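Local structure of 5-cytosine DNA methyltransferase (Entamoeba histolytica, 3QV2) at residues Asn198-Asn203 / Arg272-Asn277; Asp223-Asp228 / Thr246-Cys251; Met176-Pro181 / Phe322-Glu327. The protein probably transfers a methyl group from S-adenosyl-L-methionine to carbon 5 of cytosine in tRNA or DNA, as a Dnmt2-type methyltransferase. All blocks are in the same frame, centred on the assembly; numbering follows the deposited sequence.

Interactions 1 and 2 sit in the lobe away from the Rossmann-like sheet and touch each other: a probable hydrogen bond from the amide of Tyr250 to the carbonyl of Arg272 joins the two contacts. Interaction 3 lies on the opposite side of the chain's centre, its own centre about 38 Å from that of interaction 1. Interaction 2 is a mostly buried backbone pairing of two short strands. Interaction 1, only partly buried, joins a loop to a helix start through a carboxylate-hydroxyl bond and a leucine-phenylalanine contact. Interaction 3, again largely buried, is ionic and ties the turn after the last helix to the end of a strand of the large sheet.

Interaction 1 of 3, residues Asn198-Asn203 / Arg272-Asn277; sequences NYLDNN and RYFTPN
Asp201 and Thr275 reach for each other tip to tip, and one hydrogen bond joins them: OG1 of Thr275 donates to OD2 of Asp201 at 2.7 Å. The hydroxyl comes from above the carboxylate plane, 36° out of it. On Thr275 the OG1 atom stands between the backbone N and the carbonyl carbon (chi1 72°), where it can serve two partners, giving its proton to Asp201 and accepting from a backbone N-H of the helix that starts at Pro276. The other carboxylate oxygen, OD1, is held in a salt bridge by Lys281, further along that helix.

This is the N-cap of helix 276-282, with Glu278 closing the reciprocal half of a capping box by accepting from the Thr275 amide; the same carboxylate also takes the Asp201 amide and forms a salt bridge with NH1 of Arg272. The sequence RYFTPNE fits motif IX of the C5-methyltransferases, and 198-203 probably belongs to the variable region before it, so the contact would join the likely target-recognition region to motif IX. With a helix N-terminus and Lys281 close by, the Asp201 carboxylate is probably well stabilised as an anion.

Within its own segment, NH1 of Arg272 also donates to O of Tyr273 at 3.2 Å, in a bent bond. The Arg272 chain is extended from CG as far as NE, with chi4 of 91° then turning the guanidinium, whose NH2 lies by Leu200.

The apolar part belongs to Leu200. Its CD2 branch meets the Phe274 ring at the edge, in the ring plane, 3.7 Å from CE1. The same methyl is 4.0 Å from NH2 of Arg272, and Tyr250 of strand 249-251 packs against this leucine too.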
loop_
_atom_site.group_PDB
_atom_site.type_symbol
_atom_site.label_atom_id
_atom_site.label_comp_id
_atom_site.label_asym_id
_atom_site.label_seq_id
_atom_site.Cartn_x
_atom_site.Cartn_y
_atom_site.Cartn_z
ATOM N N ASN A 198 14.897 8.082 11.953
ATOM C CA ASN A 198 15.121 6.637 11.915
ATOM C C ASN A 198 15.093 6.016 10.517
ATOM O O ASN A 198 15.557 4.892 10.325
ATOM C CB ASN A 198 14.115 5.918 12.820
ATOM C CG ASN A 198 14.256 6.311 14.280
ATOM O OD1 ASN A 198 13.632 7.268 14.739
ATOM N ND2 ASN A 198 15.076 5.570 15.017
ATOM N N TYR A 199 14.554 6.741 9.546
ATOM C CA TYR A 199 14.355 6.180 8.214
ATOM C C TYR A 199 15.322 6.744 7.178
ATOM O O TYR A 199 15.326 6.317 6.023
ATOM C CB TYR A 199 12.912 6.410 7.758
ATOM C CG TYR A 199 11.871 5.946 8.756
ATOM C CD1 TYR A 199 11.461 6.769 9.798
ATOM C CD2 TYR A 199 11.299 4.683 8.655
ATOM C CE1 TYR A 199 10.511 6.349 10.711
ATOM C CE2 TYR A 199 10.348 4.256 9.564
ATOM C CZ TYR A 199 9.959 5.094 10.589
ATOM O OH TYR A 199 9.014 4.679 11.500
ATOM N N LEU A 200 16.148 7.696 7.595
ATOM C CA LEU A 200 17.041 8.392 6.675
ATOM C C LEU A 200 18.298 7.592 6.351
ATOM O O LEU A 200 18.971 7.096 7.253
ATOM C CB LEU A 200 17.449 9.739 7.269
ATOM C CG LEU A 200 16.317 10.710 7.604
ATOM C CD1 LEU A 200 16.851 11.924 8.351
ATOM C CD2 LEU A 200 15.587 11.131 6.340
ATOM N N ASP A 201 18.611 7.473 5.063
ATOM C CA ASP A 201 19.923 7.000 4.648
ATOM C C ASP A 201 20.949 8.021 5.122
ATOM O O ASP A 201 20.611 9.180 5.367
ATOM C CB ASP A 201 20.002 6.846 3.132
ATOM C CG ASP A 201 18.953 5.904 2.585
ATOM O OD1 ASP A 201 18.420 5.078 3.354
ATOM O OD2 ASP A 201 18.665 5.983 1.373
ATOM N N ASN A 202 22.203 7.605 5.244
ATOM C CA ASN A 202 23.204 8.461 5.876
ATOM C C ASN A 202 24.279 9.029 4.950
ATOM O O ASN A 202 25.154 9.768 5.402
ATOM C CB ASN A 202 23.847 7.750 7.072
ATOM C CG ASN A 202 24.373 6.378 6.716
ATOM O OD1 ASN A 202 23.771 5.360 7.057
ATOM N ND2 ASN A 202 25.502 6.341 6.019
ATOM N N ASN A 203 24.212 8.702 3.663
ATOM C CA ASN A 203 25.178 9.236 2.707
ATOM C C ASN A 203 24.585 9.416 1.313
ATOM O O ASN A 203 25.161 8.952 0.321
ATOM C CB ASN A 203 26.416 8.341 2.644
ATOM C CG ASN A 203 26.108 6.961 2.092
ATOM O OD1 ASN A 203 24.991 6.455 2.234
ATOM N ND2 ASN A 203 27.096 6.346 1.457
ATOM N N ARG A 272 16.461 17.893 -0.537
ATOM C CA ARG A 272 16.558 16.735 -1.419
ATOM C C ARG A 272 15.301 15.884 -1.325
ATOM O O ARG A 272 14.583 15.932 -0.326
ATOM C CB ARG A 272 17.775 15.879 -1.059
ATOM C CG ARG A 272 17.669 15.173 0.285
ATOM C CD ARG A 272 18.772 14.139 0.458
ATOM N NE ARG A 272 18.771 13.558 1.798
ATOM C CZ ARG A 272 18.108 12.456 2.137
ATOM N NH1 ARG A 272 17.387 11.808 1.234
ATOM N NH2 ARG A 272 18.167 12.003 3.381
ATOM N N TYR A 273 15.033 15.107 -2.369
ATOM C CA TYR A 273 13.959 14.129 -2.316
ATOM C C TYR A 273 14.390 12.987 -1.414
ATOM O O TYR A 273 15.583 12.728 -1.256
ATOM C CB TYR A 273 13.651 13.568 -3.705
ATOM C CG TYR A 273 13.299 14.605 -4.748
ATOM C CD1 TYR A 273 12.056 15.222 -4.752
ATOM C CD2 TYR A 273 14.204 14.949 -5.742
ATOM C CE1 TYR A 273 11.729 16.165 -5.711
ATOM C CE2 TYR A 273 13.890 15.888 -6.703
ATOM C CZ TYR A 273 12.651 16.493 -6.683
ATOM O OH TYR A 273 12.341 17.427 -7.642
ATOM N N PHE A 274 13.421 12.307 -0.816
ATOM C CA PHE A 274 13.709 11.059 -0.128
ATOM C C PHE A 274 14.057 10.012 -1.178
ATOM O O PHE A 274 13.467 9.989 -2.258
ATOM C CB PHE A 274 12.506 10.601 0.696
ATOM C CG PHE A 274 12.228 11.460 1.900
ATOM C CD1 PHE A 274 12.944 11.282 3.072
ATOM C CD2 PHE A 274 11.243 12.435 1.865
ATOM C CE1 PHE A 274 12.690 12.063 4.185
ATOM C CE2 PHE A 274 10.983 13.219 2.975
ATOM C CZ PHE A 274 11.709 13.033 4.137
ATOM N N THR A 275 15.022 9.153 -0.870
ATOM C CA THR A 275 15.427 8.106 -1.801
ATOM C C THR A 275 14.399 6.982 -1.813
ATOM O O THR A 275 13.603 6.858 -0.883
ATOM C CB THR A 275 16.796 7.518 -1.424
ATOM O OG1 THR A 275 16.662 6.709 -0.249
ATOM C CG2 THR A 275 17.802 8.628 -1.169
ATOM N N PRO A 276 14.409 6.158 -2.871
ATOM C CA PRO A 276 13.502 5.007 -2.930
ATOM C C PRO A 276 13.642 4.133 -1.686
ATOM O O PRO A 276 12.645 3.674 -1.128
ATOM C CB PRO A 276 13.989 4.246 -4.163
ATOM C CG PRO A 276 14.612 5.289 -5.026
ATOM C CD PRO A 276 15.236 6.280 -4.085
ATOM N N ASN A 277 14.882 3.918 -1.260
ATOM C CA ASN A 277 15.169 3.078 -0.106
ATOM C C ASN A 277 14.578 3.650 1.179
ATOM O O ASN A 277 14.164 2.906 2.069
ATOM C CB ASN A 277 16.680 2.878 0.040
ATOM C CG ASN A 277 17.033 1.791 1.036
ATOM O OD1 ASN A 277 17.495 2.071 2.142
ATOM N ND2 ASN A 277 16.814 0.540 0.646
#

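Interaction 2 of 3, residues Asp223-Asp228 / Thr246-Cys251; sequences DIVGKD and TGSIYC
Asp223 turns its carboxylate toward Ser248, and OG of the serine donates to OD2 of the aspartate at 2.7 Å, arriving 35° above the carboxylate plane. CG of Asp223 is anti to its backbone N (chi1 -180°), and from there OD2 reaches the serine hydroxyl. That hydroxyl also accepts from the amide of Cys233.

Beyond this pair the side chains alternate between two faces. Ile224, Ile249 and Cys251 share one. There the isoleucines cross obliquely, CG1 of Ile224 being 3.9 Å from CG1 of Ile249. The CG2 branch of Ile224 lies 4.0 Å from CB of Cys251. Val225 and Tyr250 point to the other face. The tyrosine ring leans forward, toward Gly226 and Lys227, and presents its edge to the backbone, with CE1 of Tyr250 only 3.2 Å from the Lys227 N and close to the carbonyl carbon of Gly226. Lys227 bends at chi3 (59°), bringing its CE to 3.1 Å from the Tyr250 OH. One water completes this end, accepting from the Lys227 amide, donating to O of Cys251 and bonding the tyrosine hydroxyl; a second, at the other end, bridges the Asp223 amide and O of Gly247.

Parallel-sheet hydrogen bonds run in between, from Ile249 N to Asp223 O, from Val225 N to Ile249 O and from Cys251 N to Val225 O, the last at 2.8 Å. Tyr250 in turn bonds Arg272 through its backbone. With no helix in the 17 intervening residues, this is a short two-stranded parallel sheet without a helical crossover, lying in what is probably the target-recognition domain of a C5-methyltransferase.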
loop_
_atom_site.group_PDB
_atom_site.type_symbol
_atom_site.label_atom_id
_atom_site.label_comp_id
_atom_site.label_asym_id
_atom_site.label_seq_id
_atom_site.Cartn_x
_atom_site.Cartn_y
_atom_site.Cartn_z
ATOM N N ASP A 223 6.094 20.502 0.330
ATOM C CA ASP A 223 5.924 20.296 1.760
ATOM C C ASP A 223 7.270 19.839 2.304
ATOM O O ASP A 223 7.745 18.753 1.972
ATOM C CB ASP A 223 4.849 19.247 2.042
ATOM C CG ASP A 223 4.643 19.011 3.526
ATOM O OD1 ASP A 223 3.755 19.663 4.115
ATOM O OD2 ASP A 223 5.376 18.182 4.104
ATOM N N ILE A 224 7.893 20.675 3.126
ATOM C CA ILE A 224 9.253 20.414 3.586
ATOM C C ILE A 224 9.299 19.995 5.053
ATOM O O ILE A 224 8.611 20.573 5.896
ATOM C CB ILE A 224 10.159 21.642 3.377
ATOM C CG1 ILE A 224 10.029 22.159 1.943
ATOM C CG2 ILE A 224 11.605 21.300 3.695
ATOM C CD1 ILE A 224 10.901 23.358 1.646
ATOM N N VAL A 225 10.116 18.989 5.347
ATOM C CA VAL A 225 10.251 18.477 6.705
ATOM C C VAL A 225 11.710 18.288 7.108
ATOM O O VAL A 225 12.581 18.080 6.263
ATOM C CB VAL A 225 9.520 17.131 6.870
ATOM C CG1 VAL A 225 8.026 17.309 6.660
ATOM C CG2 VAL A 225 10.080 16.102 5.901
ATOM N N GLY A 226 11.966 18.368 8.410
ATOM C CA GLY A 226 13.282 18.104 8.960
ATOM C C GLY A 226 13.280 16.784 9.705
ATOM O O GLY A 226 12.230 16.168 9.879
ATOM N N LYS A 227 14.452 16.351 10.155
ATOM C CA LYS A 227 14.588 15.046 10.793
ATOM C C LYS A 227 13.708 14.882 12.030
ATOM O O LYS A 227 13.489 13.762 12.493
ATOM C CB LYS A 227 16.051 14.773 11.151
ATOM C CG LYS A 227 16.653 15.773 12.124
ATOM C CD LYS A 227 18.132 15.501 12.339
ATOM C CE LYS A 227 18.901 15.575 11.028
ATOM N NZ LYS A 227 20.359 15.333 11.220
ATOM N N ASP A 228 13.199 15.991 12.561
ATOM C CA ASP A 228 12.409 15.945 13.790
ATOM C C ASP A 228 10.930 16.286 13.594
ATOM O O ASP A 228 10.122 16.099 14.503
ATOM C CB ASP A 228 13.026 16.853 14.861
ATOM C CG ASP A 228 14.301 16.276 15.447
ATOM O OD1 ASP A 228 14.480 15.043 15.373
ATOM O OD2 ASP A 228 15.117 17.053 15.986
ATOM N N THR A 246 2.662 14.717 -4.124
ATOM C CA THR A 246 3.307 13.440 -4.416
ATOM C C THR A 246 4.262 13.008 -3.309
ATOM O O THR A 246 4.832 11.918 -3.363
ATOM C CB THR A 246 4.067 13.479 -5.753
ATOM O OG1 THR A 246 5.174 14.382 -5.652
ATOM C CG2 THR A 246 3.143 13.928 -6.872
ATOM N N GLY A 247 4.436 13.868 -2.309
ATOM C CA GLY A 247 5.297 13.558 -1.183
ATOM C C GLY A 247 6.123 14.741 -0.712
ATOM O O GLY A 247 6.380 15.676 -1.469
ATOM N N SER A 248 6.541 14.696 0.549
ATOM C CA SER A 248 7.369 15.749 1.123
ATOM C C SER A 248 8.818 15.605 0.673
ATOM O O SER A 248 9.216 14.560 0.161
ATOM C CB SER A 248 7.304 15.703 2.652
ATOM O OG SER A 248 5.970 15.786 3.121
ATOM N N ILE A 249 9.599 16.665 0.858
ATOM C CA ILE A 249 11.044 16.599 0.665
ATOM C C ILE A 249 11.744 16.924 1.981
ATOM O O ILE A 249 11.122 17.440 2.909
ATOM C CB ILE A 249 11.535 17.548 -0.443
ATOM C CG1 ILE A 249 11.137 18.994 -0.133
ATOM C CG2 ILE A 249 10.987 17.114 -1.796
ATOM C CD1 ILE A 249 11.671 19.993 -1.136
ATOM N N TYR A 250 13.037 16.627 2.058
ATOM C CA TYR A 250 13.751 16.682 3.329
ATOM C C TYR A 250 14.799 17.789 3.417
ATOM O O TYR A 250 15.554 18.028 2.474
ATOM C CB TYR A 250 14.395 15.324 3.626
ATOM C CG TYR A 250 15.288 15.306 4.846
ATOM C CD1 TYR A 250 14.770 15.535 6.113
ATOM C CD2 TYR A 250 16.645 15.041 4.731
ATOM C CE1 TYR A 250 15.583 15.513 7.233
ATOM C CE2 TYR A 250 17.466 15.016 5.844
ATOM C CZ TYR A 250 16.929 15.253 7.091
ATOM O OH TYR A 250 17.739 15.230 8.202
ATOM N N CYS A 251 14.831 18.458 4.567
ATOM C CA CYS A 251 15.855 19.451 4.867
ATOM C C CYS A 251 16.758 18.927 5.978
ATOM O O CYS A 251 16.309 18.733 7.108
ATOM C CB CYS A 251 15.212 20.774 5.294
ATOM S SG CYS A 251 16.390 22.094 5.681
HETATM O O HOH W 1 5.533 18.424 -1.519
HETATM O O HOH W 2 17.103 17.869 9.443
#

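Interaction 3 of 3, residues Met176-Pro181 / Phe322-Glu327; sequences MARLTP and FDDLKE
Arg178 and Asp323 form the main salt bridge. The guanidinium grips a single oxygen end-on with two nitrogens: NH1 of Arg178 reaches OD1 of Asp323 at 2.6 Å and NH2 reaches the same OD1 at 3.0 Å. OD1 lies in the guanidinium plane and is met nearly along its C-O axis, although the carboxylate is turned 43° from that plane.

A second acid, Asp324, adds charge from a different direction. Its carboxylate stacks on the guanidinium with the planes 15° apart, CB of Asp324 sitting over the centre of the group, 3.5 Å from CZ of Arg178. OD1 of Asp324 is 3.5 Å from NH1 of Arg178, an ionic contact with no N-H aimed at it. The remaining carboxylate needs are met nearby, His125 bonding OD1 of Asp324 and Asn184 bonding OD2 of Asp323. The arginine probably stabilises both carboxylates as anions and offsets their mutual repulsion.

Arg178 ends strand 172-178, the antiparallel member between strands 125-130 and 153-159 that is a hallmark of the Rossmann-like class I methyltransferase sheet. Asp323 and Asp324 are the middle residues of a type I turn from Phe322 to Leu325, so the network joins the turn after helix 311-321 to the C-terminal end of strand 172-178.

Hydrogen bonds to backbone carbonyls fix the arginine's rotation. Its chain is extended from CG to NE, and NE of Arg178 donates to O of Thr180 at 2.9 Å. NH2 donates to O of Pro181 at 3.1 Å, and NH1 has a further acceptor in O of Leu321; all five N-H groups are thereby used. The hydroxyl OG1 of Thr180 donates to OD2 of Asp324 at 2.7 Å, from 39° above the carboxylate plane, while a water donates to that same oxygen.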
loop_
_atom_site.group_PDB
_atom_site.type_symbol
_atom_site.label_atom_id
_atom_site.label_comp_id
_atom_site.label_asym_id
_atom_site.label_seq_id
_atom_site.Cartn_x
_atom_site.Cartn_y
_atom_site.Cartn_z
ATOM N N MET A 176 -11.799 -5.950 6.209
ATOM C CA MET A 176 -11.459 -7.239 6.794
ATOM C C MET A 176 -12.679 -8.148 6.828
ATOM O O MET A 176 -13.608 -7.929 7.606
ATOM C CB MET A 176 -10.896 -7.050 8.203
ATOM C CG MET A 176 -9.547 -6.354 8.236
ATOM S SD MET A 176 -9.294 -5.424 9.759
ATOM C CE MET A 176 -10.482 -4.102 9.534
ATOM N N ALA A 177 -12.674 -9.166 5.975
ATOM C CA ALA A 177 -13.808 -10.072 5.862
ATOM C C ALA A 177 -13.405 -11.510 6.158
ATOM O O ALA A 177 -12.322 -11.951 5.781
ATOM C CB ALA A 177 -14.429 -9.968 4.477
ATOM N N ARG A 178 -14.285 -12.233 6.841
ATOM C CA ARG A 178 -14.043 -13.634 7.159
ATOM C C ARG A 178 -15.354 -14.339 7.497
ATOM O O ARG A 178 -16.381 -13.692 7.697
ATOM C CB ARG A 178 -13.045 -13.764 8.311
ATOM C CG ARG A 178 -13.585 -13.332 9.660
ATOM C CD ARG A 178 -12.476 -13.244 10.691
ATOM N NE ARG A 178 -12.992 -13.283 12.055
ATOM C CZ ARG A 178 -12.254 -13.069 13.138
ATOM N NH1 ARG A 178 -10.965 -12.791 13.013
ATOM N NH2 ARG A 178 -12.804 -13.127 14.344
ATOM N N LEU A 179 -15.312 -15.665 7.563
ATOM C CA LEU A 179 -16.522 -16.458 7.752
ATOM C C LEU A 179 -16.891 -16.637 9.224
ATOM O O LEU A 179 -17.958 -17.161 9.544
ATOM C CB LEU A 179 -16.369 -17.819 7.071
ATOM C CG LEU A 179 -16.036 -17.756 5.580
ATOM C CD1 LEU A 179 -15.767 -19.147 5.033
ATOM C CD2 LEU A 179 -17.159 -17.082 4.812
ATOM N N THR A 180 -16.007 -16.202 10.114
ATOM C CA THR A 180 -16.287 -16.244 11.545
ATOM C C THR A 180 -16.508 -14.833 12.075
ATOM O O THR A 180 -15.835 -13.895 11.648
ATOM C CB THR A 180 -15.140 -16.903 12.330
ATOM O OG1 THR A 180 -13.961 -16.097 12.225
ATOM C CG2 THR A 180 -14.852 -18.296 11.786
ATOM N N PRO A 181 -17.457 -14.675 13.006
ATOM C CA PRO A 181 -17.722 -13.358 13.591
ATOM C C PRO A 181 -16.549 -12.875 14.438
ATOM O O PRO A 181 -15.825 -13.690 15.012
ATOM C CB PRO A 181 -18.953 -13.605 14.468
ATOM C CG PRO A 181 -18.901 -15.058 14.789
ATOM C CD PRO A 181 -18.332 -15.719 13.568
ATOM N N PHE A 322 -7.131 -12.157 11.513
ATOM C CA PHE A 322 -6.816 -13.563 11.753
ATOM C C PHE A 322 -6.895 -13.962 13.227
ATOM O O PHE A 322 -6.413 -15.029 13.608
ATOM C CB PHE A 322 -5.422 -13.897 11.216
ATOM C CG PHE A 322 -5.340 -13.947 9.717
ATOM C CD1 PHE A 322 -5.623 -15.119 9.036
ATOM C CD2 PHE A 322 -4.969 -12.828 8.989
ATOM C CE1 PHE A 322 -5.545 -15.174 7.659
ATOM C CE2 PHE A 322 -4.889 -12.878 7.610
ATOM C CZ PHE A 322 -5.178 -14.052 6.944
ATOM N N ASP A 323 -7.504 -13.118 14.053
ATOM C CA ASP A 323 -7.549 -13.380 15.490
ATOM C C ASP A 323 -8.482 -14.538 15.846
ATOM O O ASP A 323 -8.645 -14.880 17.017
ATOM C CB ASP A 323 -7.923 -12.115 16.270
ATOM C CG ASP A 323 -9.415 -11.845 16.277
ATOM O OD1 ASP A 323 -10.141 -12.425 15.445
ATOM O OD2 ASP A 323 -9.861 -11.039 17.120
ATOM N N ASP A 324 -9.091 -15.139 14.829
ATOM C CA ASP A 324 -9.948 -16.301 15.035
ATOM C C ASP A 324 -9.144 -17.593 14.902
ATOM O O ASP A 324 -9.681 -18.687 15.070
ATOM C CB ASP A 324 -11.116 -16.298 14.045
ATOM C CG ASP A 324 -10.661 -16.396 12.600
ATOM O OD1 ASP A 324 -9.544 -15.933 12.295
ATOM O OD2 ASP A 324 -11.420 -16.936 11.767
ATOM N N LEU A 325 -7.854 -17.455 14.606
ATOM C CA LEU A 325 -6.983 -18.611 14.397
ATOM C C LEU A 325 -6.146 -18.954 15.630
ATOM O O LEU A 325 -5.362 -19.904 15.607
ATOM C CB LEU A 325 -6.065 -18.384 13.190
ATOM C CG LEU A 325 -6.707 -18.311 11.802
ATOM C CD1 LEU A 325 -5.635 -18.344 10.724
ATOM C CD2 LEU A 325 -7.710 -19.437 11.598
ATOM N N LYS A 326 -6.313 -18.187 16.703
ATOM C CA LYS A 326 -5.542 -18.419 17.921
ATOM C C LYS A 326 -6.401 -18.982 19.056
ATOM O O LYS A 326 -7.561 -19.344 18.848
ATOM C CB LYS A 326 -4.834 -17.135 18.367
ATOM C CG LYS A 326 -5.755 -16.059 18.923
ATOM C CD LYS A 326 -4.947 -14.877 19.443
ATOM C CE LYS A 326 -5.813 -13.890 20.220
ATOM N NZ LYS A 326 -6.746 -13.117 19.351
ATOM N N GLU A 327 -5.817 -19.058 20.249
ATOM C CA GLU A 327 -6.515 -19.543 21.439
ATOM C C GLU A 327 -6.921 -21.008 21.309
ATOM O O GLU A 327 -7.579 -21.570 22.186
ATOM C CB GLU A 327 -7.740 -18.673 21.737
ATOM C CG GLU A 327 -7.421 -17.193 21.883
ATOM C CD GLU A 327 -8.663 -16.324 21.896
ATOM O OE1 GLU A 327 -9.780 -16.880 21.908
ATOM O OE2 GLU A 327 -8.526 -15.081 21.893
ATOM O OXT GLU A 327 -6.606 -21.666 20.320
HETATM O O HOH W 3 -12.661 -17.253 9.148
#